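Local atomic coordinates of FBP protein (Leishmania major, PDB entry 5OEZ), a protein that probably catalyses magnesium-dependent hydrolysis of fructose 1,6-bisphosphate to fructose 6-phosphate and phosphate, as a homotetramer that also binds the regulator AMP. Residues C[18-23]-C[27-32]; C[34-39]-C[196-201]; C[83-88]-C[92-97]; C[112-117]-C[154-159]; C[134-139]-C[179-184]. All coordinates share one frame; numbering follows the deposited sequence.

Contact 1 (C[18-23]-C[27-32]); sequences KSQPPH and DFTLLM
Beside the AMP site, the loop residue Gln20 rests its amide on Phe28 and Thr29 in the first turn of the long helix 27-47. Asp27, Phe28 and Thr29 are all known AMP contacts in this protein, although no nucleotide occupies this chain. Gln20 sends its side chain toward the helix in an extended run beyond CG, whose placement anti to the carbonyl carbon (chi1 -78°) brings the amide up to the helix. There the two ends of the amide have different nearest neighbours. The nitrogen meets hydrocarbon, with Gln20 NE2 3.9 Å from Phe28 CB, while the oxygen turns to the neighbouring residue, Gln20 OE1 lying 3.6 Å from Thr29 OG1. That separation is too long to count as a hydrogen bond. The amide does not stack on the aromatic ring: the two planes stand 67° apart, and the nearest atom is the methylene at the root of Phe28. The ring itself is braced from within the helix, since Met32 CG sits 3.8 Å above one face, offset toward the rim. Tyr113 also touches Phe28, and Thr29 packs against Ile16 and against Leu30 of the second subunit. The chemistry is therefore mostly van der Waals: a polar amide lies against residues that bind AMP in another crystal, with no hydrogen bond between loop and helix segments to set its rotation.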
# COMPACT_ATOMS: atom_id res chain seq x y z
N LYS C 18 16.75 -4.73 -21.97
CA LYS C 18 18.19 -4.91 -22.02
C LYS C 18 18.55 -6.24 -22.69
O LYS C 18 19.50 -6.31 -23.47
CB LYS C 18 18.80 -4.80 -20.61
CG LYS C 18 20.33 -4.88 -20.59
CD LYS C 18 20.95 -3.62 -21.23
CE LYS C 18 22.28 -3.71 -21.93
NZ LYS C 18 23.37 -3.97 -20.97
N SER C 19 17.76 -7.28 -22.42
CA SER C 19 18.02 -8.62 -22.92
C SER C 19 17.58 -8.89 -24.38
O SER C 19 17.65 -10.02 -24.82
CB SER C 19 17.34 -9.65 -22.02
OG SER C 19 15.96 -9.70 -22.30
N GLN C 20 17.12 -7.87 -25.10
CA GLN C 20 16.78 -8.00 -26.52
C GLN C 20 17.86 -7.31 -27.34
O GLN C 20 18.57 -6.45 -26.81
CB GLN C 20 15.39 -7.41 -26.79
CG GLN C 20 14.26 -8.36 -26.36
CD GLN C 20 12.94 -8.14 -27.07
OE1 GLN C 20 12.26 -7.14 -26.83
NE2 GLN C 20 12.56 -9.06 -27.96
N PRO C 21 18.02 -7.70 -28.63
CA PRO C 21 18.98 -6.98 -29.49
C PRO C 21 18.71 -5.47 -29.54
O PRO C 21 17.54 -5.07 -29.51
CB PRO C 21 18.75 -7.61 -30.87
CG PRO C 21 18.25 -8.98 -30.58
CD PRO C 21 17.47 -8.89 -29.30
N PRO C 22 19.76 -4.63 -29.57
CA PRO C 22 19.58 -3.19 -29.78
C PRO C 22 18.57 -2.85 -30.89
O PRO C 22 18.66 -3.42 -31.99
CB PRO C 22 20.98 -2.73 -30.16
CG PRO C 22 21.87 -3.60 -29.34
CD PRO C 22 21.17 -4.94 -29.23
N HIS C 23 17.62 -1.98 -30.58
CA HIS C 23 16.58 -1.53 -31.53
C HIS C 23 15.75 -2.69 -32.12
O HIS C 23 15.58 -2.79 -33.34
CB HIS C 23 17.20 -0.67 -32.65
CG HIS C 23 17.99 0.50 -32.16
ND1 HIS C 23 18.02 0.96 -30.84
CD2 HIS C 23 18.81 1.33 -32.85
CE1 HIS C 23 18.82 2.00 -30.77
NE2 HIS C 23 19.31 2.25 -31.97
N ASP C 27 7.73 -6.23 -29.56
CA ASP C 27 6.50 -6.97 -29.28
C ASP C 27 6.56 -7.66 -27.91
O ASP C 27 5.60 -7.63 -27.15
CB ASP C 27 6.23 -8.04 -30.35
CG ASP C 27 5.42 -7.51 -31.54
OD1 ASP C 27 5.66 -6.35 -31.97
OD2 ASP C 27 4.55 -8.26 -32.05
N PHE C 28 7.71 -8.23 -27.58
CA PHE C 28 7.84 -9.02 -26.35
C PHE C 28 7.73 -8.14 -25.10
O PHE C 28 7.14 -8.54 -24.09
CB PHE C 28 9.14 -9.85 -26.35
CG PHE C 28 9.22 -10.85 -25.23
CD1 PHE C 28 8.30 -11.87 -25.14
CD2 PHE C 28 10.21 -10.75 -24.26
CE1 PHE C 28 8.36 -12.78 -24.09
CE2 PHE C 28 10.28 -11.65 -23.21
CZ PHE C 28 9.35 -12.67 -23.13
N THR C 29 8.31 -6.95 -25.18
CA THR C 29 8.21 -5.97 -24.11
C THR C 29 6.75 -5.62 -23.83
O THR C 29 6.32 -5.59 -22.67
CB THR C 29 9.02 -4.72 -24.48
OG1 THR C 29 10.40 -5.09 -24.60
CG2 THR C 29 8.92 -3.63 -23.41
N LEU C 30 5.99 -5.33 -24.89
CA LEU C 30 4.58 -4.99 -24.73
C LEU C 30 3.81 -6.17 -24.14
O LEU C 30 2.96 -5.96 -23.27
CB LEU C 30 3.95 -4.52 -26.04
CG LEU C 30 4.53 -3.26 -26.70
CD1 LEU C 30 3.63 -2.80 -27.84
CD2 LEU C 30 4.73 -2.13 -25.71
N LEU C 31 4.11 -7.39 -24.60
CA LEU C 31 3.50 -8.58 -24.02
C LEU C 31 3.75 -8.68 -22.51
O LEU C 31 2.84 -8.91 -21.73
CB LEU C 31 4.01 -9.84 -24.71
CG LEU C 31 3.40 -11.17 -24.26
CD1 LEU C 31 2.01 -11.30 -24.84
CD2 LEU C 31 4.26 -12.34 -24.73
N MET C 32 5.01 -8.53 -22.10
CA MET C 32 5.36 -8.63 -20.70
C MET C 32 4.79 -7.49 -19.86
O MET C 32 4.51 -7.71 -18.69
CB MET C 32 6.87 -8.77 -20.49
CG MET C 32 7.43 -10.10 -21.01
SD MET C 32 6.53 -11.56 -20.42
CE MET C 32 6.45 -11.30 -18.63

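Contact 2 (C[34-39]-C[196-201]); sequences AIQTSV and IGEFIL
Gln36 is where helix segment 34-39 first reaches strand segment 196-201, by way of Phe199. Its extended chain runs past the phenyl group in the opposite sense, with Gln36 CG 3.9 Å from Phe199 CD2. The amide oxygen arrives at the ring edge, near the ring plane, Gln36 OE1 being 3.7 Å from Phe199 CD2; amide and ring planes are 65° apart. The other end of this amide, NE2, is bonded to Thr13 OG1. Thr37 points away from the strand and bonds through its hydroxyl to Glu198 of the second subunit, while this chain's Glu198 forms a salt bridge with Lys40 of that subunit. Ser38 turns back on its own helix: Ser38 OG gives a 2.8 Å bond to Ala34 O, which takes the Ser38 N-H from the opposite face. Val39 closes the segment, its CG1 anti to the backbone N (chi1 171°) and 3.6 Å from Phe199 CZ. Helix 27-47 thus packs on strand 198-203, the outermost within this chain of the large N-terminal sheet, next to the second subunit. An amide oxygen against an aromatic C-H is probably mildly attractive, whereas the Val39 contact is purely hydrophobic.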
# COMPACT_ATOMS: atom_id res chain seq x y z
N ALA C 34 1.79 -6.22 -20.46
CA ALA C 34 0.42 -6.67 -20.30
C ALA C 34 0.28 -7.75 -19.21
O ALA C 34 -0.66 -7.72 -18.40
CB ALA C 34 -0.13 -7.15 -21.63
N ILE C 35 1.24 -8.68 -19.17
CA ILE C 35 1.25 -9.74 -18.16
C ILE C 35 1.49 -9.20 -16.75
O ILE C 35 0.84 -9.62 -15.79
CB ILE C 35 2.27 -10.85 -18.51
CG1 ILE C 35 1.77 -11.63 -19.74
CG2 ILE C 35 2.47 -11.82 -17.36
CD1 ILE C 35 2.73 -12.66 -20.29
N GLN C 36 2.44 -8.28 -16.62
CA GLN C 36 2.70 -7.64 -15.34
C GLN C 36 1.46 -6.93 -14.82
O GLN C 36 1.13 -7.07 -13.64
CB GLN C 36 3.82 -6.63 -15.44
CG GLN C 36 5.19 -7.24 -15.56
CD GLN C 36 6.23 -6.14 -15.72
OE1 GLN C 36 6.61 -5.51 -14.74
NE2 GLN C 36 6.69 -5.91 -16.95
N THR C 37 0.79 -6.20 -15.69
CA THR C 37 -0.41 -5.48 -15.29
C THR C 37 -1.47 -6.44 -14.81
O THR C 37 -2.14 -6.18 -13.77
CB THR C 37 -0.97 -4.61 -16.44
OG1 THR C 37 0.04 -3.70 -16.86
CG2 THR C 37 -2.17 -3.80 -15.97
N SER C 38 -1.64 -7.54 -15.54
CA SER C 38 -2.64 -8.58 -15.20
C SER C 38 -2.36 -9.16 -13.82
O SER C 38 -3.27 -9.33 -13.01
CB SER C 38 -2.64 -9.71 -16.23
OG SER C 38 -2.90 -9.21 -17.53
N VAL C 39 -1.09 -9.45 -13.58
CA VAL C 39 -0.66 -10.05 -12.31
C VAL C 39 -0.95 -9.11 -11.14
O VAL C 39 -1.42 -9.56 -10.09
CB VAL C 39 0.81 -10.49 -12.37
CG1 VAL C 39 1.33 -10.91 -11.00
CG2 VAL C 39 0.95 -11.69 -13.32
N ILE C 196 6.12 0.76 -5.34
CA ILE C 196 6.25 1.37 -6.68
C ILE C 196 5.50 0.63 -7.78
O ILE C 196 5.54 1.05 -8.93
CB ILE C 196 7.74 1.57 -7.07
CG1 ILE C 196 8.52 0.24 -7.09
CG2 ILE C 196 8.39 2.55 -6.10
CD1 ILE C 196 9.99 0.37 -7.43
N GLY C 197 4.80 -0.45 -7.45
CA GLY C 197 4.10 -1.27 -8.42
C GLY C 197 4.95 -1.74 -9.58
O GLY C 197 4.57 -1.62 -10.74
N GLU C 198 6.13 -2.26 -9.27
CA GLU C 198 7.04 -2.80 -10.28
C GLU C 198 7.59 -4.11 -9.74
O GLU C 198 7.80 -4.26 -8.54
CB GLU C 198 8.19 -1.84 -10.57
CG GLU C 198 7.80 -0.48 -11.17
CD GLU C 198 7.49 -0.51 -12.66
OE1 GLU C 198 7.81 -1.50 -13.35
OE2 GLU C 198 6.93 0.50 -13.16
N PHE C 199 7.85 -5.02 -10.66
CA PHE C 199 8.57 -6.24 -10.36
C PHE C 199 10.06 -5.94 -10.41
O PHE C 199 10.54 -5.37 -11.37
CB PHE C 199 8.17 -7.32 -11.36
CG PHE C 199 6.82 -7.88 -11.09
CD1 PHE C 199 6.66 -8.88 -10.13
CD2 PHE C 199 5.70 -7.39 -11.72
CE1 PHE C 199 5.42 -9.39 -9.83
CE2 PHE C 199 4.45 -7.88 -11.41
CZ PHE C 199 4.31 -8.88 -10.47
N ILE C 200 10.76 -6.34 -9.35
CA ILE C 200 12.16 -6.05 -9.13
C ILE C 200 12.88 -7.38 -9.19
O ILE C 200 12.35 -8.39 -8.72
CB ILE C 200 12.36 -5.42 -7.72
CG1 ILE C 200 11.59 -4.09 -7.60
CG2 ILE C 200 13.82 -5.21 -7.38
CD1 ILE C 200 11.90 -3.07 -8.69
N LEU C 201 14.09 -7.39 -9.75
CA LEU C 201 14.88 -8.60 -9.84
C LEU C 201 15.42 -8.98 -8.46
O LEU C 201 16.08 -8.16 -7.81
CB LEU C 201 16.04 -8.40 -10.82
CG LEU C 201 17.03 -9.55 -11.00
CD1 LEU C 201 16.36 -10.79 -11.55
CD2 LEU C 201 18.16 -9.12 -11.92

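Contact 3 (C[83-88]-C[92-97]); sequences AYLLSS and CVLGSE
Apolar packing carries the whole contact, and Leu94 is its centre: the side chain forks between Leu85 and Leu86 of the preceding helix. One branch goes to each leucine. Leu94 CD1 lies 3.8 Å from Leu85 CB and 4.0 Å from Leu85 CD1, whereas Leu94 CD2 sits 4.0 Å from Leu86 CG, the branch point of that residue. The side chains pass at a slant. The chi1 of Leu94, -135°, is well away from a staggered value, a departure that accompanies the straddling of two consecutive helix residues. Leu85 points toward the strand from its root, while Leu86 starts off to one side and reaches Leu94 with its branch carbon CG and with CD2. Hydrogen bonding belongs instead to the turn that ends the helical segment. Leu85 O accepts both Ser88 N and, at 2.6 Å, Ser88 OG, whose approach is tilted 17° from the carbonyl plane; the same hydroxyl also bonds to Ser90 N. Ionic interactions lie at the other end of the strand, where Glu97, a manganese ligand in other crystals of the protein, forms a salt bridge with Arg280. Leu85 continues onto Leu31 and Ile35, and Leu94 onto Ile115 and Phe117. Such a helix folding back over the strand that follows it is the alpha/beta layering of the FBPase N-terminal region, here leading the chain to the metal site.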
# COMPACT_ATOMS: atom_id res chain seq x y z
N ALA C 83 -8.13 -8.94 -21.33
CA ALA C 83 -8.28 -7.53 -21.68
C ALA C 83 -6.93 -6.89 -21.96
O ALA C 83 -6.75 -6.21 -22.98
CB ALA C 83 -9.01 -6.79 -20.58
N TYR C 84 -5.98 -7.12 -21.07
CA TYR C 84 -4.67 -6.53 -21.22
C TYR C 84 -3.85 -7.17 -22.34
O TYR C 84 -3.15 -6.46 -23.06
CB TYR C 84 -3.92 -6.54 -19.86
CG TYR C 84 -4.59 -5.64 -18.83
CD1 TYR C 84 -4.74 -4.27 -19.05
CD2 TYR C 84 -5.11 -6.16 -17.63
CE1 TYR C 84 -5.38 -3.46 -18.13
CE2 TYR C 84 -5.74 -5.35 -16.70
CZ TYR C 84 -5.87 -4.00 -16.95
OH TYR C 84 -6.49 -3.19 -16.05
N LEU C 85 -3.95 -8.49 -22.53
CA LEU C 85 -3.20 -9.16 -23.61
C LEU C 85 -3.72 -8.78 -24.98
O LEU C 85 -2.93 -8.49 -25.87
CB LEU C 85 -3.21 -10.68 -23.45
CG LEU C 85 -2.37 -11.26 -22.31
CD1 LEU C 85 -2.74 -12.72 -22.07
CD2 LEU C 85 -0.89 -11.14 -22.61
N LEU C 86 -5.03 -8.75 -25.16
CA LEU C 86 -5.61 -8.37 -26.45
C LEU C 86 -5.30 -6.92 -26.83
O LEU C 86 -5.10 -6.63 -28.00
CB LEU C 86 -7.13 -8.63 -26.48
CG LEU C 86 -7.54 -10.12 -26.48
CD1 LEU C 86 -9.05 -10.27 -26.29
CD2 LEU C 86 -7.08 -10.84 -27.75
N SER C 87 -5.25 -6.02 -25.85
CA SER C 87 -4.93 -4.61 -26.12
C SER C 87 -3.43 -4.34 -26.25
O SER C 87 -3.05 -3.24 -26.60
CB SER C 87 -5.56 -3.69 -25.05
OG SER C 87 -4.84 -3.74 -23.82
N SER C 88 -2.58 -5.32 -25.96
CA SER C 88 -1.14 -5.12 -26.06
C SER C 88 -0.62 -4.88 -27.49
O SER C 88 0.46 -4.31 -27.65
CB SER C 88 -0.38 -6.31 -25.44
OG SER C 88 -0.52 -7.51 -26.20
N CYS C 92 -1.42 -12.82 -31.43
CA CYS C 92 -2.25 -13.33 -32.53
C CYS C 92 -3.43 -14.13 -31.98
O CYS C 92 -4.59 -13.91 -32.35
CB CYS C 92 -1.39 -14.25 -33.40
SG CYS C 92 -2.27 -14.82 -34.85
N VAL C 93 -3.12 -15.03 -31.05
CA VAL C 93 -4.08 -15.98 -30.54
C VAL C 93 -3.93 -16.08 -29.03
O VAL C 93 -2.81 -16.11 -28.52
CB VAL C 93 -3.81 -17.39 -31.17
CG1 VAL C 93 -4.56 -18.52 -30.48
CG2 VAL C 93 -4.13 -17.36 -32.65
N LEU C 94 -5.06 -16.18 -28.35
CA LEU C 94 -5.15 -16.30 -26.91
C LEU C 94 -5.82 -17.63 -26.59
O LEU C 94 -6.83 -17.97 -27.19
CB LEU C 94 -6.07 -15.20 -26.41
CG LEU C 94 -5.61 -14.43 -25.20
CD1 LEU C 94 -4.48 -13.51 -25.60
CD2 LEU C 94 -6.78 -13.62 -24.69
N GLY C 95 -5.27 -18.35 -25.62
CA GLY C 95 -5.90 -19.55 -25.11
C GLY C 95 -5.94 -19.52 -23.60
O GLY C 95 -4.90 -19.60 -22.95
N SER C 96 -7.13 -19.39 -23.04
CA SER C 96 -7.34 -19.50 -21.60
C SER C 96 -7.78 -20.91 -21.22
O SER C 96 -8.70 -21.43 -21.84
CB SER C 96 -8.44 -18.54 -21.18
OG SER C 96 -8.64 -18.61 -19.79
N GLU C 97 -7.17 -21.49 -20.19
CA GLU C 97 -7.52 -22.83 -19.72
C GLU C 97 -9.01 -23.03 -19.42
O GLU C 97 -9.53 -24.11 -19.64
CB GLU C 97 -6.73 -23.20 -18.46
CG GLU C 97 -6.76 -24.69 -18.14
CD GLU C 97 -5.83 -25.03 -16.97
OE1 GLU C 97 -6.04 -24.49 -15.88
OE2 GLU C 97 -4.85 -25.82 -17.09

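Contact 4 (C[112-117]-C[154-159]); sequences DYLIFF and NAVIRM
Helix 154-158 lies across strand 113-117 at 83°, almost perpendicular, their axes 11.7 Å apart where Leu114 and Phe116 face Val156 and Ile157. Two residues from each side fill that interval, and all are buried. Leu114 touches with one branch alone: its CD2 is 4.0 Å from Val156 CG1 and also 4.0 Å from Ile157 CD1, so a single methyl serves both helix residues. Phe116 comes at Ile157 from the opposite direction. The outer end of the ring meets the tip of the isoleucine, with Phe116 CZ 3.3 Å from Ile157 CD1, a tight approach, and 3.6 Å from Ile157 CG1. The methyl reaches the ring obliquely. It gets there because CG1 of Ile157 stands anti to the carbonyl carbon (chi1 -81°) and CD1 bends again at chi2 -67°. Met102 adds to the cover of Phe116, and Ile311 to that of Ile157. The intervening strand residues Tyr113, Ile115 and Phe117 serve the other face of the sheet, where Ile115 and Phe117 meet Leu85 of helix 72-87. The sheet thus lies between helices, as in part of the layered alpha/beta/alpha/beta/alpha fold of FBPases.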
# COMPACT_ATOMS: atom_id res chain seq x y z
N ASP C 112 2.19 -11.39 -33.18
CA ASP C 112 2.72 -12.68 -33.68
C ASP C 112 2.98 -13.72 -32.58
O ASP C 112 3.58 -14.76 -32.84
CB ASP C 112 3.97 -12.45 -34.59
CG ASP C 112 5.00 -11.50 -33.97
OD1 ASP C 112 4.92 -11.16 -32.77
OD2 ASP C 112 5.90 -11.09 -34.74
N TYR C 113 2.48 -13.47 -31.37
CA TYR C 113 2.60 -14.43 -30.28
C TYR C 113 1.30 -15.22 -30.07
O TYR C 113 0.20 -14.67 -30.17
CB TYR C 113 3.02 -13.74 -28.98
CG TYR C 113 4.45 -13.25 -29.03
CD1 TYR C 113 5.50 -14.15 -29.17
CD2 TYR C 113 4.76 -11.90 -28.91
CE1 TYR C 113 6.82 -13.72 -29.20
CE2 TYR C 113 6.07 -11.46 -28.96
CZ TYR C 113 7.10 -12.38 -29.10
OH TYR C 113 8.42 -11.96 -29.15
N LEU C 114 1.46 -16.52 -29.80
CA LEU C 114 0.36 -17.38 -29.34
C LEU C 114 0.60 -17.55 -27.85
O LEU C 114 1.69 -17.98 -27.47
CB LEU C 114 0.39 -18.75 -30.02
CG LEU C 114 0.17 -18.82 -31.55
CD1 LEU C 114 1.44 -18.55 -32.31
CD2 LEU C 114 -0.38 -20.19 -31.94
N ILE C 115 -0.39 -17.25 -27.02
CA ILE C 115 -0.20 -17.35 -25.57
C ILE C 115 -1.30 -18.20 -24.95
O ILE C 115 -2.48 -18.02 -25.24
CB ILE C 115 -0.06 -15.97 -24.89
CG1 ILE C 115 0.11 -16.14 -23.38
CG2 ILE C 115 -1.25 -15.07 -25.18
CD1 ILE C 115 0.75 -14.93 -22.71
N PHE C 116 -0.88 -19.15 -24.13
CA PHE C 116 -1.77 -20.07 -23.47
C PHE C 116 -1.51 -19.90 -22.00
O PHE C 116 -0.37 -20.00 -21.57
CB PHE C 116 -1.48 -21.50 -23.93
CG PHE C 116 -1.76 -21.68 -25.38
CD1 PHE C 116 -3.04 -21.95 -25.81
CD2 PHE C 116 -0.76 -21.50 -26.32
CE1 PHE C 116 -3.33 -22.08 -27.16
CE2 PHE C 116 -1.03 -21.62 -27.67
CZ PHE C 116 -2.33 -21.91 -28.09
N PHE C 117 -2.56 -19.61 -21.24
CA PHE C 117 -2.39 -19.29 -19.85
C PHE C 117 -3.44 -19.91 -18.95
O PHE C 117 -4.55 -20.16 -19.37
CB PHE C 117 -2.35 -17.75 -19.67
CG PHE C 117 -3.63 -17.06 -20.03
CD1 PHE C 117 -3.91 -16.70 -21.35
CD2 PHE C 117 -4.57 -16.78 -19.06
CE1 PHE C 117 -5.10 -16.07 -21.68
CE2 PHE C 117 -5.78 -16.17 -19.39
CZ PHE C 117 -6.05 -15.83 -20.70
N ASN C 154 -6.34 -23.80 -34.78
CA ASN C 154 -6.36 -25.24 -34.43
C ASN C 154 -5.34 -26.05 -35.24
O ASN C 154 -4.67 -26.91 -34.69
CB ASN C 154 -7.76 -25.84 -34.63
CG ASN C 154 -8.74 -25.43 -33.53
OD1 ASN C 154 -8.35 -25.04 -32.43
ND2 ASN C 154 -10.03 -25.48 -33.85
N ALA C 155 -5.23 -25.77 -36.53
CA ALA C 155 -4.21 -26.40 -37.36
C ALA C 155 -2.80 -26.03 -36.93
O ALA C 155 -1.93 -26.89 -36.89
CB ALA C 155 -4.42 -26.06 -38.83
N VAL C 156 -2.57 -24.76 -36.57
CA VAL C 156 -1.24 -24.30 -36.18
C VAL C 156 -0.72 -25.00 -34.93
O VAL C 156 0.42 -25.47 -34.92
CB VAL C 156 -1.18 -22.76 -36.02
CG1 VAL C 156 0.11 -22.30 -35.33
CG2 VAL C 156 -1.29 -22.10 -37.38
N ILE C 157 -1.53 -25.07 -33.88
CA ILE C 157 -1.08 -25.69 -32.63
C ILE C 157 -0.73 -27.17 -32.76
O ILE C 157 0.21 -27.64 -32.09
CB ILE C 157 -2.12 -25.39 -31.52
CG1 ILE C 157 -1.90 -24.00 -30.97
CG2 ILE C 157 -2.12 -26.43 -30.42
CD1 ILE C 157 -0.61 -23.84 -30.22
N ARG C 158 -1.42 -27.89 -33.65
CA ARG C 158 -1.05 -29.28 -33.99
C ARG C 158 0.36 -29.44 -34.60
O ARG C 158 0.93 -30.52 -34.54
CB ARG C 158 -2.09 -29.91 -34.93
CG ARG C 158 -3.34 -30.42 -34.19
CD ARG C 158 -4.54 -30.25 -35.12
NE ARG C 158 -5.90 -30.50 -34.62
CZ ARG C 158 -7.02 -30.10 -35.23
NH1 ARG C 158 -7.02 -29.44 -36.39
NH2 ARG C 158 -8.20 -30.36 -34.65
N MET C 159 0.90 -28.38 -35.21
CA MET C 159 2.27 -28.40 -35.74
C MET C 159 3.35 -28.08 -34.70
O MET C 159 4.53 -28.28 -34.99
CB MET C 159 2.38 -27.41 -36.91
CG MET C 159 1.50 -27.73 -38.11
SD MET C 159 1.97 -26.83 -39.61
CE MET C 159 2.10 -25.17 -38.98

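Contact 5 (C[134-139]-C[179-184]); sequences SIWGVW and LVLTSG
Trp136 spans from one strand to the next but one, where its indole meets Leu179 and Leu181. At the root, Trp136 CB lies beside Phe117 on the adjoining strand. With chi1 at 62°, CG falls between the backbone N and the carbonyl carbon, a crowded position that lays the rings along the sheet surface. Along the pyrrole side, NE1 packs on Ile35 of helix 27-47, which covers this face of the sheet. A looser approach puts Trp136 NE1 4.5 Å from Leu181 CD1, which lies at the ring edge near its plane. Strand 167-173 runs between these two strands in the large, mostly antiparallel sheet of the N-terminal region, and Trp136 pairs through its backbone with Gly169 there; the indole bridges much of the 9.5 Å between the CA atoms of Trp136 and Leu181. Farther out on the six-membered ring, Trp136 CZ2 comes within 4.2 Å of Leu179 CD2. The outermost carbon, Trp136 CH2, is 4.0 Å from Leu179 CG, again at the ring edge, and the two side chains cross at about a right angle. At its C-terminal end strand 179-182 runs into an ST turn, Thr182 OG1 accepting the N-H of Gly184 over 3.2 Å in a nearly straight bond.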
# COMPACT_ATOMS: atom_id res chain seq x y z
N SER C 134 -0.55 -18.12 -11.27
CA SER C 134 -0.91 -17.97 -12.69
C SER C 134 0.24 -18.53 -13.48
O SER C 134 1.38 -18.38 -13.06
CB SER C 134 -1.08 -16.49 -13.10
OG SER C 134 -2.05 -15.80 -12.31
N ILE C 135 -0.04 -19.11 -14.64
CA ILE C 135 0.98 -19.73 -15.50
C ILE C 135 0.74 -19.35 -16.95
O ILE C 135 -0.41 -19.27 -17.38
CB ILE C 135 0.93 -21.27 -15.41
CG1 ILE C 135 0.86 -21.73 -13.96
CG2 ILE C 135 2.15 -21.89 -16.11
CD1 ILE C 135 0.50 -23.20 -13.79
N TRP C 136 1.81 -19.14 -17.72
CA TRP C 136 1.66 -18.86 -19.14
C TRP C 136 2.84 -19.41 -19.95
O TRP C 136 3.94 -19.51 -19.43
CB TRP C 136 1.48 -17.35 -19.42
CG TRP C 136 2.64 -16.58 -18.98
CD1 TRP C 136 3.75 -16.30 -19.70
CD2 TRP C 136 2.84 -16.02 -17.68
NE1 TRP C 136 4.62 -15.56 -18.94
CE2 TRP C 136 4.09 -15.39 -17.69
CE3 TRP C 136 2.08 -15.98 -16.51
CZ2 TRP C 136 4.61 -14.75 -16.58
CZ3 TRP C 136 2.59 -15.33 -15.41
CH2 TRP C 136 3.84 -14.73 -15.45
N GLY C 137 2.57 -19.74 -21.20
CA GLY C 137 3.58 -20.18 -22.15
C GLY C 137 3.32 -19.46 -23.45
O GLY C 137 2.17 -19.28 -23.84
N VAL C 138 4.40 -19.07 -24.12
CA VAL C 138 4.33 -18.26 -25.33
C VAL C 138 5.05 -18.95 -26.50
O VAL C 138 6.18 -19.42 -26.36
CB VAL C 138 5.00 -16.88 -25.08
CG1 VAL C 138 4.84 -15.95 -26.30
CG2 VAL C 138 4.45 -16.20 -23.83
N TRP C 139 4.38 -19.02 -27.64
CA TRP C 139 4.92 -19.57 -28.88
C TRP C 139 4.88 -18.44 -29.91
O TRP C 139 4.18 -17.43 -29.70
CB TRP C 139 4.07 -20.73 -29.38
CG TRP C 139 4.32 -22.04 -28.73
CD1 TRP C 139 5.05 -23.08 -29.24
CD2 TRP C 139 3.78 -22.50 -27.50
NE1 TRP C 139 5.01 -24.15 -28.39
CE2 TRP C 139 4.23 -23.83 -27.31
CE3 TRP C 139 2.95 -21.93 -26.53
CZ2 TRP C 139 3.90 -24.59 -26.19
CZ3 TRP C 139 2.61 -22.70 -25.41
CH2 TRP C 139 3.09 -24.00 -25.24
N LEU C 179 7.33 -13.35 -9.53
CA LEU C 179 7.16 -13.62 -10.94
C LEU C 179 8.44 -14.27 -11.42
O LEU C 179 9.51 -13.70 -11.29
CB LEU C 179 6.88 -12.33 -11.71
CG LEU C 179 6.27 -12.49 -13.11
CD1 LEU C 179 5.43 -11.28 -13.45
CD2 LEU C 179 7.34 -12.71 -14.17
N VAL C 180 8.32 -15.48 -11.96
CA VAL C 180 9.47 -16.26 -12.40
C VAL C 180 9.29 -16.48 -13.89
O VAL C 180 8.20 -16.83 -14.34
CB VAL C 180 9.51 -17.59 -11.62
CG1 VAL C 180 10.62 -18.50 -12.10
CG2 VAL C 180 9.69 -17.30 -10.13
N LEU C 181 10.36 -16.33 -14.65
CA LEU C 181 10.26 -16.18 -16.09
C LEU C 181 11.46 -16.80 -16.78
O LEU C 181 12.57 -16.76 -16.23
CB LEU C 181 10.24 -14.66 -16.37
CG LEU C 181 10.21 -14.15 -17.80
CD1 LEU C 181 8.95 -14.59 -18.53
CD2 LEU C 181 10.30 -12.64 -17.77
N THR C 182 11.27 -17.34 -17.98
CA THR C 182 12.39 -17.74 -18.85
C THR C 182 12.10 -17.33 -20.28
O THR C 182 10.94 -17.33 -20.70
CB THR C 182 12.71 -19.27 -18.78
OG1 THR C 182 13.87 -19.56 -19.59
CG2 THR C 182 11.55 -20.13 -19.27
N SER C 183 13.16 -17.01 -21.03
CA SER C 183 13.10 -16.81 -22.49
C SER C 183 14.09 -17.71 -23.24
O SER C 183 14.48 -17.38 -24.35
CB SER C 183 13.40 -15.33 -22.83
OG SER C 183 12.27 -14.54 -22.52
N GLY C 184 14.49 -18.82 -22.65
CA GLY C 184 15.44 -19.76 -23.28
C GLY C 184 16.88 -19.63 -22.84
O GLY C 184 17.72 -20.39 -23.29

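All five contacts fall in the N-terminal region and gather round one large mixed sheet. Contacts 1 and 2 use successive parts of helix 27-47, with centres 15 Å apart; contact 3 brings in helix 72-87, and all three touch the second subunit. Contacts 3 and 4 are the closest pair, 12 Å between centres, because strands 91-96 and 113-121 are sheet neighbours; strand 132-140 of contact 5 flanks 113-121 on its other side. Along the chain, contact 2 encloses contacts 3, 4 and 5, the last two interleaved. Tyr113 and Phe28 touch between contacts 4 and 1, so the AMP site and the strands leading to the metal ligands share one packed framework.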